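PDB 4UAS: protein CbbY, which is a magnesium-dependent phosphatase of the HAD superfamily that selectively degrades xylulose-1,5-bisphosphate, a potent inhibitor made by rubisco itself. Local coordinates for residues R54-R57 / F58-Q62; S177-G180 / L181-A184. One frame throughout, in Å; residues are numbered along the deposited sequence.

In the fold
Both contacts run along single helices, but in different parts of a HAD phosphatase, with centres 22 Å apart. Contact 1 (54-57 with 58-62) lies on helix 51-61, about 21 Å from the centre of the chain, among helices consistent with the cap. Contact 2 (177-180 with 181-184) starts helix 178-186 beside the parallel sheet, about 11 Å from that centre. Two of the eight touching residues are buried in contact 1 and four in contact 2. The first combines an isoleucine-leucine pair with arginines along the helix; the second packs a leucine along an arginine, with alanines towards neighbouring elements. Each begins near the active site: contact 1 with substrate-binding R54, contact 2 with the N-cap S177, which follows the magnesium ligand D176.

Contact 1 of 2, residues R54-R57 / F58-Q62; sequences RIAR and FLRHQ
In helix 51-61 of the helical part that caps the HAD core, I55 and L59 lie side by side one turn apart, pointing the same way. Branch meets branch, I55 CG2 to L59 CD1 at 3.8 Å, because L59 CG stands beside its own backbone N (chi1 -65°), which turns its branches towards I55. L59 CG also rests 3.3 Å from I55 O, the acceptor for L59 N at 2.9 Å. With an alanine here CD1 is gone, which would probably open a gap between I55 CG2 and I71 of helix 71-87, a residue both side chains touch.

One residue earlier, F58 N donates to R54 O at 3.0 Å, the same i to i+4 bond. It links two kinds of neighbour in the cap: the side chain of R54, a substrate-binding residue, bonds back to T48 O and L45 O, whereas the F58 ring packs edge-to-face with W35 and W37.

At R60 the alpha-helical pattern tightens to i to i+3: R60 N donates to R57 O at 3.1 Å from well above the carbonyl plane (67° out of it), and only weakly to A56 O. The R60 chain bends at chi3 (-62°), laying one guanidinium face over R57 CA, which sits near the rim of the group, and bringing R60 NH2 within 3.5 Å of R57 CB. R57 itself runs out extended, crossing R60 at about a right angle, and its NH1 bonds to the hydroxyls of T47 and T48.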
ATOM      1  N   ARG A  54      -5.609 -10.396   7.377  1.00  9.73           N
ATOM      2  CA  ARG A  54      -6.420 -10.962   6.306  1.00  9.74           C
ATOM      3  C   ARG A  54      -6.458 -12.503   6.459  1.00 10.00           C
ATOM      4  O   ARG A  54      -7.515 -13.095   6.318  1.00 10.25           O
ATOM      5  CB  ARG A  54      -5.798 -10.599   4.933  1.00  8.45           C
ATOM      6  CG  ARG A  54      -6.656 -10.963   3.786  1.00  9.99           C
ATOM      7  CD  ARG A  54      -6.138 -10.432   2.453  1.00  9.99           C
ATOM      8  NE  ARG A  54      -6.121  -9.006   2.506  1.00  9.65           N
ATOM      9  CZ  ARG A  54      -5.140  -8.236   2.182  1.00 10.26           C
ATOM     10  NH1 ARG A  54      -4.133  -8.691   1.437  1.00 10.54           N
ATOM     11  NH2 ARG A  54      -5.128  -6.961   2.571  1.00 11.36           N
ATOM     12  N   ILE A  55      -5.322 -13.134   6.757  1.00 10.64           N
ATOM     13  CA  ILE A  55      -5.348 -14.585   7.018  1.00 10.36           C
ATOM     14  C   ILE A  55      -6.261 -14.890   8.174  1.00 10.51           C
ATOM     15  O   ILE A  55      -7.058 -15.828   8.130  1.00 11.44           O
ATOM     16  CB  ILE A  55      -3.899 -15.135   7.213  1.00 11.21           C
ATOM     17  CG1 ILE A  55      -3.059 -14.996   5.955  1.00 10.95           C
ATOM     18  CG2 ILE A  55      -3.955 -16.582   7.707  1.00 13.19           C
ATOM     19  CD1 ILE A  55      -1.570 -15.091   6.233  1.00 12.36           C
ATOM     20  N   ALA A  56      -6.143 -14.123   9.279  1.00 11.49           N
ATOM     21  CA  ALA A  56      -6.948 -14.363  10.448  1.00 11.62           C
ATOM     22  C   ALA A  56      -8.428 -14.274  10.134  1.00 12.22           C
ATOM     23  O   ALA A  56      -9.245 -15.110  10.589  1.00 12.74           O
ATOM     24  CB  ALA A  56      -6.568 -13.398  11.566  1.00 12.50           C
ATOM     25  N   ARG A  57      -8.813 -13.281   9.337  1.00 11.60           N
ATOM     26  CA  ARG A  57     -10.212 -13.125   8.951  1.00 11.74           C
ATOM     27  C   ARG A  57     -10.708 -14.345   8.159  1.00 12.56           C
ATOM     28  O   ARG A  57     -11.773 -14.920   8.420  1.00 14.04           O
ATOM     29  CB  ARG A  57     -10.424 -11.876   8.115  1.00 13.20           C
ATOM     30  CG  ARG A  57     -11.760 -11.777   7.433  1.00 13.58           C
ATOM     31  CD  ARG A  57     -11.917 -10.528   6.632  1.00 13.49           C
ATOM     32  NE  ARG A  57     -13.063 -10.560   5.756  1.00 13.68           N
ATOM     33  CZ  ARG A  57     -13.314  -9.623   4.858  1.00 15.24           C
ATOM     34  NH1 ARG A  57     -12.541  -8.544   4.778  1.00 12.11           N
ATOM     35  NH2 ARG A  57     -14.331  -9.765   4.017  1.00 18.44           N
ATOM     36  N   PHE A  58      -9.915 -14.754   7.184  1.00 11.62           N
ATOM     37  CA  PHE A  58     -10.250 -15.940   6.383  1.00 11.06           C
ATOM     38  C   PHE A  58     -10.415 -17.147   7.294  1.00 12.27           C
ATOM     39  O   PHE A  58     -11.380 -17.920   7.131  1.00 14.00           O
ATOM     40  CB  PHE A  58      -9.156 -16.162   5.384  1.00 11.74           C
ATOM     41  CG  PHE A  58      -9.196 -17.506   4.710  1.00 11.75           C
ATOM     42  CD1 PHE A  58     -10.153 -17.830   3.792  1.00 12.30           C
ATOM     43  CD2 PHE A  58      -8.221 -18.434   5.016  1.00 12.79           C
ATOM     44  CE1 PHE A  58     -10.174 -19.057   3.219  1.00 14.86           C
ATOM     45  CE2 PHE A  58      -8.183 -19.701   4.421  1.00 14.66           C
ATOM     46  CZ  PHE A  58      -9.202 -19.984   3.516  1.00 14.70           C
ATOM     47  N   LEU A  59      -9.511 -17.351   8.247  1.00 12.73           N
ATOM     48  CA  LEU A  59      -9.561 -18.523   9.127  1.00 13.64           C
ATOM     49  C   LEU A  59     -10.753 -18.552  10.062  1.00 14.53           C
ATOM     50  O   LEU A  59     -11.157 -19.610  10.533  1.00 16.19           O
ATOM     51  CB  LEU A  59      -8.252 -18.729   9.887  1.00 14.29           C
ATOM     52  CG  LEU A  59      -7.067 -19.045   9.062  1.00 14.54           C
ATOM     53  CD1 LEU A  59      -5.772 -19.068   9.891  1.00 17.47           C
ATOM     54  CD2 LEU A  59      -7.249 -20.342   8.313  1.00 17.46           C
ATOM     55  N   ARG A  60     -11.362 -17.402  10.315  1.00 15.66           N
ATOM     56  CA  ARG A  60     -12.523 -17.358  11.210  1.00 18.51           C
ATOM     57  C   ARG A  60     -13.729 -18.058  10.677  1.00 20.12           C
ATOM     58  O   ARG A  60     -14.534 -18.543  11.456  1.00 26.74           O
ATOM     59  CB  ARG A  60     -12.897 -15.957  11.620  1.00 20.51           C
ATOM     60  CG  ARG A  60     -11.954 -15.398  12.684  1.00 22.94           C
ATOM     61  CD  ARG A  60     -12.452 -14.104  13.359  1.00 27.18           C
ATOM     62  NE  ARG A  60     -12.612 -12.993  12.409  1.00 28.00           N
ATOM     63  CZ  ARG A  60     -11.694 -12.064  12.079  1.00 33.91           C
ATOM     64  NH1 ARG A  60     -10.422 -12.117  12.513  1.00 25.66           N
ATOM     65  NH2 ARG A  60     -12.048 -11.142  11.179  1.00 37.07           N
ATOM     66  N   HIS A  61     -13.871 -18.127   9.359  1.00 20.86           N
ATOM     67  CA  HIS A  61     -15.078 -18.626   8.705  1.00 25.81           C
ATOM     68  C   HIS A  61     -14.859 -19.787   7.756  1.00 20.88           C
ATOM     69  O   HIS A  61     -15.797 -20.533   7.491  1.00 24.76           O
ATOM     70  CB  HIS A  61     -15.788 -17.492   7.939  1.00 31.81           C
ATOM     71  CG  HIS A  61     -16.049 -16.265   8.780  1.00 36.20           C
ATOM     72  ND1 HIS A  61     -16.894 -16.319   9.866  1.00 38.27           N
ATOM     73  CD2 HIS A  61     -15.587 -14.987   8.718  1.00 42.09           C
ATOM     74  CE1 HIS A  61     -16.928 -15.143  10.456  1.00 41.20           C
ATOM     75  NE2 HIS A  61     -16.144 -14.312   9.776  1.00 52.75           N
ATOM     76  N   GLN A  62     -13.660 -20.020   7.254  1.00 16.24           N
ATOM     77  CA  GLN A  62     -13.459 -20.998   6.246  1.00 14.86           C
ATOM     78  C   GLN A  62     -13.636 -22.432   6.775  1.00 15.31           C
ATOM     79  O   GLN A  62     -13.316 -22.715   7.882  1.00 17.77           O
ATOM     80  CB  GLN A  62     -12.106 -20.833   5.607  1.00 13.80           C
ATOM     81  CG  GLN A  62     -10.888 -21.146   6.464  1.00 13.37           C
ATOM     82  CD  GLN A  62     -10.352 -22.571   6.325  1.00 13.62           C
ATOM     83  OE1 GLN A  62     -10.458 -23.181   5.237  1.00 13.63           O
ATOM     84  NE2 GLN A  62      -9.762 -23.079   7.381  1.00 14.64           N
TER

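Contact 2 of 2, residues S177-G180 / L181-A184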
ATOM      1  N   SER A 177      -7.614   3.250  -2.338  1.00  7.21           N
ATOM      2  CA  SER A 177      -8.679   2.511  -1.724  1.00  7.17           C
ATOM      3  C   SER A 177      -9.413   3.336  -0.733  1.00  7.10           C
ATOM      4  O   SER A 177      -8.899   4.346  -0.201  1.00  8.19           O
ATOM      5  CB  SER A 177      -8.151   1.266  -1.030  1.00  7.96           C
ATOM      6  OG  SER A 177      -7.473   1.598   0.184  1.00  8.51           O
ATOM      7  N   LEU A 178     -10.625   2.928  -0.392  1.00  7.55           N
ATOM      8  CA  LEU A 178     -11.451   3.606   0.583  1.00  7.47           C
ATOM      9  C   LEU A 178     -10.842   3.530   1.985  1.00  7.17           C
ATOM     10  O   LEU A 178     -10.831   4.538   2.686  1.00  7.73           O
ATOM     11  CB  LEU A 178     -12.866   3.108   0.550  1.00 10.07           C
ATOM     12  CG  LEU A 178     -13.839   3.718   1.531  1.00 10.69           C
ATOM     13  CD1 LEU A 178     -13.901   5.254   1.388  1.00 12.87           C
ATOM     14  CD2 LEU A 178     -15.220   3.110   1.387  1.00 14.45           C
ATOM     15  N   ASN A 179     -10.332   2.391   2.381  1.00  7.54           N
ATOM     16  CA  ASN A 179      -9.665   2.323   3.656  1.00  7.71           C
ATOM     17  C   ASN A 179      -8.523   3.325   3.740  1.00  7.67           C
ATOM     18  O   ASN A 179      -8.276   3.931   4.796  1.00  8.03           O
ATOM     19  CB  ASN A 179      -9.149   0.942   3.944  1.00 10.51           C
ATOM     20  CG  ASN A 179     -10.166  -0.075   4.389  1.00 13.01           C
ATOM     21  OD1 ASN A 179      -9.991  -1.337   4.084  1.00 19.74           O
ATOM     22  ND2 ASN A 179     -11.123   0.324   5.078  1.00 11.60           N
ATOM     23  N   GLY A 180      -7.802   3.456   2.647  1.00  7.47           N
ATOM     24  CA  GLY A 180      -6.681   4.405   2.593  1.00  7.86           C
ATOM     25  C   GLY A 180      -7.117   5.877   2.667  1.00  6.41           C
ATOM     26  O   GLY A 180      -6.546   6.666   3.405  1.00  7.52           O
ATOM     27  N   LEU A 181      -8.152   6.198   1.895  1.00  7.11           N
ATOM     28  CA  LEU A 181      -8.737   7.533   1.926  1.00  7.21           C
ATOM     29  C   LEU A 181      -9.155   7.892   3.313  1.00  6.47           C
ATOM     30  O   LEU A 181      -8.907   8.981   3.831  1.00  8.20           O
ATOM     31  CB  LEU A 181      -9.890   7.605   0.929  1.00  7.91           C
ATOM     32  CG  LEU A 181     -10.744   8.870   0.990  1.00  8.57           C
ATOM     33  CD1 LEU A 181      -9.978  10.129   0.664  1.00  9.82           C
ATOM     34  CD2 LEU A 181     -11.909   8.727   0.054  1.00  9.33           C
ATOM     35  N   ARG A 182      -9.891   6.980   3.976  1.00  7.51           N
ATOM     36  CA  ARG A 182     -10.362   7.249   5.338  1.00  7.70           C
ATOM     37  C   ARG A 182      -9.208   7.500   6.301  1.00  7.49           C
ATOM     38  O   ARG A 182      -9.278   8.388   7.171  1.00  7.74           O
ATOM     39  CB  ARG A 182     -11.217   6.093   5.844  1.00  8.22           C
ATOM     40  CG  ARG A 182     -12.552   5.966   5.144  1.00  9.81           C
ATOM     41  CD  ARG A 182     -13.274   4.677   5.520  1.00 11.56           C
ATOM     42  NE  ARG A 182     -13.623   4.677   6.913  1.00 12.74           N
ATOM     43  CZ  ARG A 182     -13.931   3.604   7.606  1.00 11.95           C
ATOM     44  NH1 ARG A 182     -13.900   2.421   7.060  1.00 13.31           N
ATOM     45  NH2 ARG A 182     -14.267   3.765   8.848  1.00 13.94           N
ATOM     46  N   ALA A 183      -8.151   6.709   6.188  1.00  7.25           N
ATOM     47  CA  ALA A 183      -6.982   6.838   7.045  1.00  6.71           C
ATOM     48  C   ALA A 183      -6.337   8.179   6.813  1.00  7.17           C
ATOM     49  O   ALA A 183      -5.968   8.860   7.799  1.00  7.83           O
ATOM     50  CB  ALA A 183      -6.031   5.708   6.762  1.00  7.24           C
ATOM     51  N   ALA A 184      -6.138   8.590   5.550  1.00  7.20           N
ATOM     52  CA  ALA A 184      -5.536   9.873   5.282  1.00  7.76           C
ATOM     53  C   ALA A 184      -6.358  11.015   5.811  1.00  8.19           C
ATOM     54  O   ALA A 184      -5.845  11.951   6.438  1.00  8.45           O
ATOM     55  CB  ALA A 184      -5.290  10.013   3.776  1.00  7.53           C
TER
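A chi1 of 179° carries L178 CG away from the backbone N, while R182 CG stays beside its own (chi1 -69°); these two settings bring the leucine and the aliphatic part of the arginine together one turn apart. The contact forms the first turns of helix 178-186, the crossover helix of a beta-alpha-beta unit between strands 171-175 and 190-193 in the Rossmann-like HAD core.

L178 and R182 meet at an oblique angle, L178 CD1 lying 4.1 Å from R182 CG. Closer still is the backbone: R182 CG comes to 3.3 Å from L178 O, the same oxygen that accepts R182 N at 2.9 Å. L178 also reaches along the helix to L181, with CD1 of the former 4.2 Å from CD2 of the latter, a loose apolar touch.

L181 and A184 face the sheet, both touching C191 of strand 190-193. A183 and A184 also lie against Y157 of helix 155-164. Repeated i to i+4 bonds keep the turns regular, among them A184 N to G180 O at 2.9 Å.

S177 is the N-cap, directly after the magnesium ligand D176, and its side chain lies about 4 Å from the ion. Its carbonyl takes L181 N at 2.9 Å, which starts the alpha-helical pattern. The hydroxyl closes the cap, S177 OG accepting G180 N at 3.1 Å with an N-H...O angle of 153°.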